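Local coordinates for protein metal-bound toxin (Helicobacter pylori, PDB 4NRN) that probably acts as the RNA-cleaving toxin of a type II toxin-antitoxin system, of the RelE family and YafQ subfamily, and binds zinc ions, at residues A[28-33]-A[42-47]; A[58-61]-A[65-68]. One frame throughout, in Å; residues are numbered along the deposited sequence.

Contact 1 (A[28-33]-A[42-47]); sequences YKVVGN and PKYKDH. With ZN (zinc ion), chain C.
Lys29 is the first residue of 28-33 to meet the 42-47 segment, and it does so chiefly through its ammonium group. Its CG stands anti to the backbone N (chi1 179°), and further bends at chi3 and chi4 swing the end of the chain across the phenol of Tyr44 at about a right angle. NZ arrives in the plane of the ring, at its edge, and donates a hydrogen bond of 2.7 Å to Tyr44 OH. The positive charge probably polarises the phenol O-H, and one bond joins two polar ends at the exposed margin of the contact.

One residue on, Val30 supplies the apolar half. Its CG2 branch lies over the middle of the Tyr44 ring, 4.0 Å from the ring centroid and 11° off the normal, a CH-pi contact made squarely over the face. Across the ring is Lys43 CB, so the ring lies between a helix methyl and, nearer its rim, a methylene of its own segment. Val30 also touches Cys59 and Leu61, and Tyr44 touches Cys59, which ties this small patch to the sheet beneath the helix.

Tyr44 is the centre of an inverse gamma turn, after which the chain runs into strand 46-48. There Asp46 forms a salt bridge with Arg57 and a hydrogen bond with Tyr69 OH, while His47 NE2 binds zinc at 2.3 Å. Glu58 and His60 complete the protein ligands of that ion. The contact thus packs a helix of the RelE-type alpha/beta fold against the lead-in to an edge strand, a few residues before that strand delivers a histidine to the zinc site.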
loop_
_atom_site.group_PDB
_atom_site.type_symbol
_atom_site.label_atom_id
_atom_site.label_comp_id
_atom_site.label_asym_id
_atom_site.label_seq_id
_atom_site.Cartn_x
_atom_site.Cartn_y
_atom_site.Cartn_z
ATOM N N TYR A 28 3.096 4.286 -7.975
ATOM C CA TYR A 28 4.066 3.478 -8.722
ATOM C C TYR A 28 5.421 3.491 -8.041
ATOM O O TYR A 28 6.118 2.487 -8.021
ATOM C CB TYR A 28 4.287 3.996 -10.149
ATOM C CG TYR A 28 3.064 4.228 -11.008
ATOM C CD1 TYR A 28 1.955 3.388 -10.942
ATOM C CD2 TYR A 28 3.041 5.271 -11.925
ATOM C CE1 TYR A 28 0.837 3.609 -11.752
ATOM C CE2 TYR A 28 1.938 5.498 -12.732
ATOM C CZ TYR A 28 0.843 4.665 -12.646
ATOM O OH TYR A 28 -0.244 4.897 -13.456
ATOM N N LYS A 29 5.798 4.650 -7.515
ATOM C CA LYS A 29 7.115 4.836 -6.931
ATOM C C LYS A 29 7.234 4.053 -5.627
ATOM O O LYS A 29 8.222 3.354 -5.403
ATOM C CB LYS A 29 7.382 6.327 -6.707
ATOM C CG LYS A 29 8.725 6.646 -6.078
ATOM C CD LYS A 29 9.222 8.018 -6.523
ATOM C CE LYS A 29 8.267 9.136 -6.130
ATOM N NZ LYS A 29 8.515 9.607 -4.741
ATOM N N VAL A 30 6.213 4.155 -4.781
ATOM C CA VAL A 30 6.176 3.408 -3.522
ATOM C C VAL A 30 6.024 1.890 -3.721
ATOM O O VAL A 30 6.746 1.103 -3.106
ATOM C CB VAL A 30 5.061 3.936 -2.573
ATOM C CG1 VAL A 30 5.086 3.181 -1.239
ATOM C CG2 VAL A 30 5.212 5.440 -2.340
ATOM N N VAL A 31 5.082 1.478 -4.566
ATOM C CA VAL A 31 4.856 0.046 -4.801
ATOM C C VAL A 31 6.059 -0.616 -5.467
ATOM O O VAL A 31 6.372 -1.778 -5.188
ATOM C CB VAL A 31 3.625 -0.198 -5.672
ATOM C CG1 VAL A 31 3.586 -1.656 -6.127
ATOM C CG2 VAL A 31 2.359 0.174 -4.906
ATOM N N GLY A 32 6.726 0.130 -6.347
ATOM C CA GLY A 32 7.944 -0.336 -6.982
ATOM C C GLY A 32 9.007 -0.735 -5.976
ATOM O O GLY A 32 9.482 -1.872 -5.995
ATOM N N ASN A 33 9.383 0.194 -5.099
ATOM C CA ASN A 33 10.379 -0.090 -4.063
ATOM C C ASN A 33 9.980 -1.251 -3.178
ATOM O O ASN A 33 10.779 -2.154 -2.919
ATOM C CB ASN A 33 10.620 1.131 -3.179
ATOM C CG ASN A 33 11.697 2.028 -3.720
ATOM O OD1 ASN A 33 12.650 1.561 -4.347
ATOM N ND2 ASN A 33 11.557 3.326 -3.484
ATOM N N PRO A 42 12.418 8.663 3.330
ATOM C CA PRO A 42 12.062 8.976 4.721
ATOM C C PRO A 42 10.603 9.406 4.844
ATOM O O PRO A 42 9.933 9.106 5.842
ATOM C CB PRO A 42 12.987 10.151 5.069
ATOM C CG PRO A 42 14.099 10.090 4.072
ATOM C CD PRO A 42 13.499 9.528 2.825
ATOM N N LYS A 43 10.124 10.101 3.817
ATOM C CA LYS A 43 8.760 10.606 3.781
ATOM C C LYS A 43 7.759 9.508 4.119
ATOM O O LYS A 43 6.817 9.717 4.888
ATOM C CB LYS A 43 8.462 11.180 2.389
ATOM C CG LYS A 43 7.241 12.087 2.323
ATOM C CD LYS A 43 7.299 13.017 1.111
ATOM C CE LYS A 43 6.358 14.212 1.278
ATOM N NZ LYS A 43 6.596 15.290 0.269
ATOM N N TYR A 44 7.988 8.329 3.552
ATOM C CA TYR A 44 6.974 7.287 3.534
ATOM C C TYR A 44 7.063 6.372 4.749
ATOM O O TYR A 44 7.684 5.312 4.698
ATOM C CB TYR A 44 7.041 6.496 2.214
ATOM C CG TYR A 44 7.073 7.392 0.982
ATOM C CD1 TYR A 44 6.169 8.443 0.837
ATOM C CD2 TYR A 44 8.007 7.192 -0.024
ATOM C CE1 TYR A 44 6.198 9.267 -0.274
ATOM C CE2 TYR A 44 8.042 8.002 -1.133
ATOM C CZ TYR A 44 7.137 9.042 -1.259
ATOM O OH TYR A 44 7.179 9.860 -2.374
ATOM N N LYS A 45 6.436 6.805 5.840
ATOM C CA LYS A 45 6.420 6.049 7.078
ATOM C C LYS A 45 5.822 4.656 6.854
ATOM O O LYS A 45 4.782 4.499 6.201
ATOM C CB LYS A 45 5.693 6.836 8.174
ATOM C CG LYS A 45 6.503 8.032 8.683
ATOM C CD LYS A 45 5.670 8.989 9.531
ATOM C CE LYS A 45 6.476 10.229 9.927
ATOM N NZ LYS A 45 5.657 11.280 10.606
ATOM N N ASP A 46 6.512 3.649 7.384
ATOM C CA ASP A 46 6.202 2.254 7.097
ATOM C C ASP A 46 6.341 1.414 8.354
ATOM O O ASP A 46 7.419 1.340 8.948
ATOM C CB ASP A 46 7.162 1.723 6.033
ATOM C CG ASP A 46 6.822 0.328 5.598
ATOM O OD1 ASP A 46 5.784 0.161 4.926
ATOM O OD2 ASP A 46 7.588 -0.604 5.918
ATOM N N HIS A 47 5.258 0.770 8.762
ATOM C CA HIS A 47 5.316 -0.078 9.933
ATOM C C HIS A 47 4.262 -1.166 9.804
ATOM O O HIS A 47 3.355 -1.066 8.986
ATOM C CB HIS A 47 5.080 0.752 11.198
ATOM C CG HIS A 47 3.788 1.497 11.178
ATOM N ND1 HIS A 47 2.596 0.927 11.569
ATOM C CD2 HIS A 47 3.489 2.749 10.763
ATOM C CE1 HIS A 47 1.621 1.808 11.422
ATOM N NE2 HIS A 47 2.138 2.919 10.929
HETATM ZN ZN ZN C . 0.880 4.645 10.212
#

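Contact 2 (A[58-61]-A[65-68]); sequences ECHL and LLLV. With ZN (zinc ion), chain C.
With CG anti to the backbone N in Glu58 (chi1 -161°) but beside it in His60 (chi1 -73°), both residues turn their side chains to the face on which Leu66 lies. The two converge on one zinc ion, bound by Glu58 OE2 at 2.4 Å and His60 NE2 at 2.0 Å. Leu66 lies alongside His60, pointing the same way, its CD2 over one imidazole face and offset toward the rim, 3.6 Å from the centroid (CH-pi), and its CD1 reaching the Glu58 carboxylate. Pro63 O accepts a hydrogen bond from His60 ND1, which helps fix the ring's rotation and leaves NE2 for the metal.

Cys59 and Leu67 form the antiparallel hydrogen-bonded pair, N to O both ways; the bond from Leu67 N to Cys59 O is nearly straight. Leu61 N to Leu65 O, 2.9 Å, is more bent (132°). Where the chain turns its corner, Leu61 CD1 presses tightly on Leu67 CB at 3.5 Å.

This is a beta hairpin with a two-sided role, the Cys59 and Leu67 side packed against helix 24-35, the face of Glu58, His60, Leu66 and Val68 presenting a Glu-X-His pair to zinc, completed by His47.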
loop_
_atom_site.group_PDB
_atom_site.type_symbol
_atom_site.label_atom_id
_atom_site.label_comp_id
_atom_site.label_asym_id
_atom_site.label_seq_id
_atom_site.Cartn_x
_atom_site.Cartn_y
_atom_site.Cartn_z
ATOM N N GLU A 58 1.713 -0.959 6.830
ATOM C CA GLU A 58 1.049 0.297 6.576
ATOM C C GLU A 58 2.082 1.309 6.110
ATOM O O GLU A 58 3.043 1.604 6.822
ATOM C CB GLU A 58 0.386 0.771 7.868
ATOM C CG GLU A 58 -0.695 1.797 7.692
ATOM C CD GLU A 58 -1.322 2.163 9.020
ATOM O OE1 GLU A 58 -2.476 1.753 9.271
ATOM O OE2 GLU A 58 -0.654 2.845 9.825
ATOM N N CYS A 59 1.884 1.831 4.907
ATOM C CA CYS A 59 2.790 2.815 4.343
ATOM C C CYS A 59 2.073 4.145 4.200
ATOM O O CYS A 59 0.937 4.200 3.733
ATOM C CB CYS A 59 3.317 2.365 2.971
ATOM S SG CYS A 59 4.641 3.419 2.418
ATOM N N HIS A 60 2.743 5.212 4.611
ATOM C CA HIS A 60 2.181 6.546 4.514
ATOM C C HIS A 60 2.576 7.206 3.192
ATOM O O HIS A 60 3.666 7.757 3.078
ATOM C CB HIS A 60 2.636 7.379 5.711
ATOM C CG HIS A 60 1.975 6.989 6.996
ATOM N ND1 HIS A 60 1.071 7.803 7.648
ATOM C CD2 HIS A 60 2.065 5.863 7.743
ATOM C CE1 HIS A 60 0.642 7.199 8.741
ATOM N NE2 HIS A 60 1.231 6.019 8.821
ATOM N N LEU A 61 1.697 7.122 2.191
ATOM C CA LEU A 61 1.917 7.773 0.900
ATOM C C LEU A 61 1.804 9.284 1.080
ATOM O O LEU A 61 2.485 10.079 0.418
ATOM C CB LEU A 61 0.901 7.278 -0.130
ATOM C CG LEU A 61 1.300 6.051 -0.953
ATOM C CD1 LEU A 61 1.676 4.919 -0.032
ATOM C CD2 LEU A 61 0.186 5.639 -1.913
ATOM N N LEU A 65 -2.798 9.346 3.821
ATOM C CA LEU A 65 -3.192 8.445 2.732
ATOM C C LEU A 65 -2.347 7.181 2.838
ATOM O O LEU A 65 -1.167 7.172 2.477
ATOM C CB LEU A 65 -3.006 9.073 1.350
ATOM C CG LEU A 65 -3.166 8.068 0.194
ATOM C CD1 LEU A 65 -4.624 7.692 -0.022
ATOM C CD2 LEU A 65 -2.564 8.597 -1.101
ATOM N N LEU A 66 -2.973 6.120 3.336
ATOM C CA LEU A 66 -2.300 4.875 3.691
ATOM C C LEU A 66 -2.396 3.796 2.609
ATOM O O LEU A 66 -3.450 3.584 2.002
ATOM C CB LEU A 66 -2.883 4.344 5.007
ATOM C CG LEU A 66 -3.095 5.426 6.076
ATOM C CD1 LEU A 66 -3.797 4.874 7.322
ATOM C CD2 LEU A 66 -1.763 6.104 6.429
ATOM N N LEU A 67 -1.274 3.127 2.368
ATOM C CA LEU A 67 -1.239 1.933 1.537
ATOM C C LEU A 67 -1.097 0.758 2.486
ATOM O O LEU A 67 -0.031 0.570 3.083
ATOM C CB LEU A 67 -0.018 1.966 0.619
ATOM C CG LEU A 67 0.113 1.038 -0.598
ATOM C CD1 LEU A 67 1.595 0.876 -0.943
ATOM C CD2 LEU A 67 -0.542 -0.320 -0.420
ATOM N N VAL A 68 -2.162 -0.018 2.651
ATOM C CA VAL A 68 -2.073 -1.220 3.467
ATOM C C VAL A 68 -1.729 -2.384 2.558
ATOM O O VAL A 68 -2.428 -2.651 1.578
ATOM C CB VAL A 68 -3.363 -1.485 4.255
ATOM C CG1 VAL A 68 -3.232 -2.766 5.063
ATOM C CG2 VAL A 68 -3.663 -0.304 5.174
HETATM ZN ZN ZN C . 0.880 4.645 10.212
#

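Contacts 1 and 2 are in series along the chain and share one sheet, strands 46-48 and 56-60 being neighbours in it; Lys45 O to His60 N and His47 O to Glu58 N, each 2.7 Å, are probable hydrogen bonds between them. Contact 1 is small and partly buried, joining helix to loop through a lysine-phenol bond and one methyl over a ring. Contact 2 is buried and larger, strand against strand, held by backbone bonds and leucine packing. Both supply ligands to the same zinc ion, and Glu58 also binds the second zinc, with His86, the predicted proton donor.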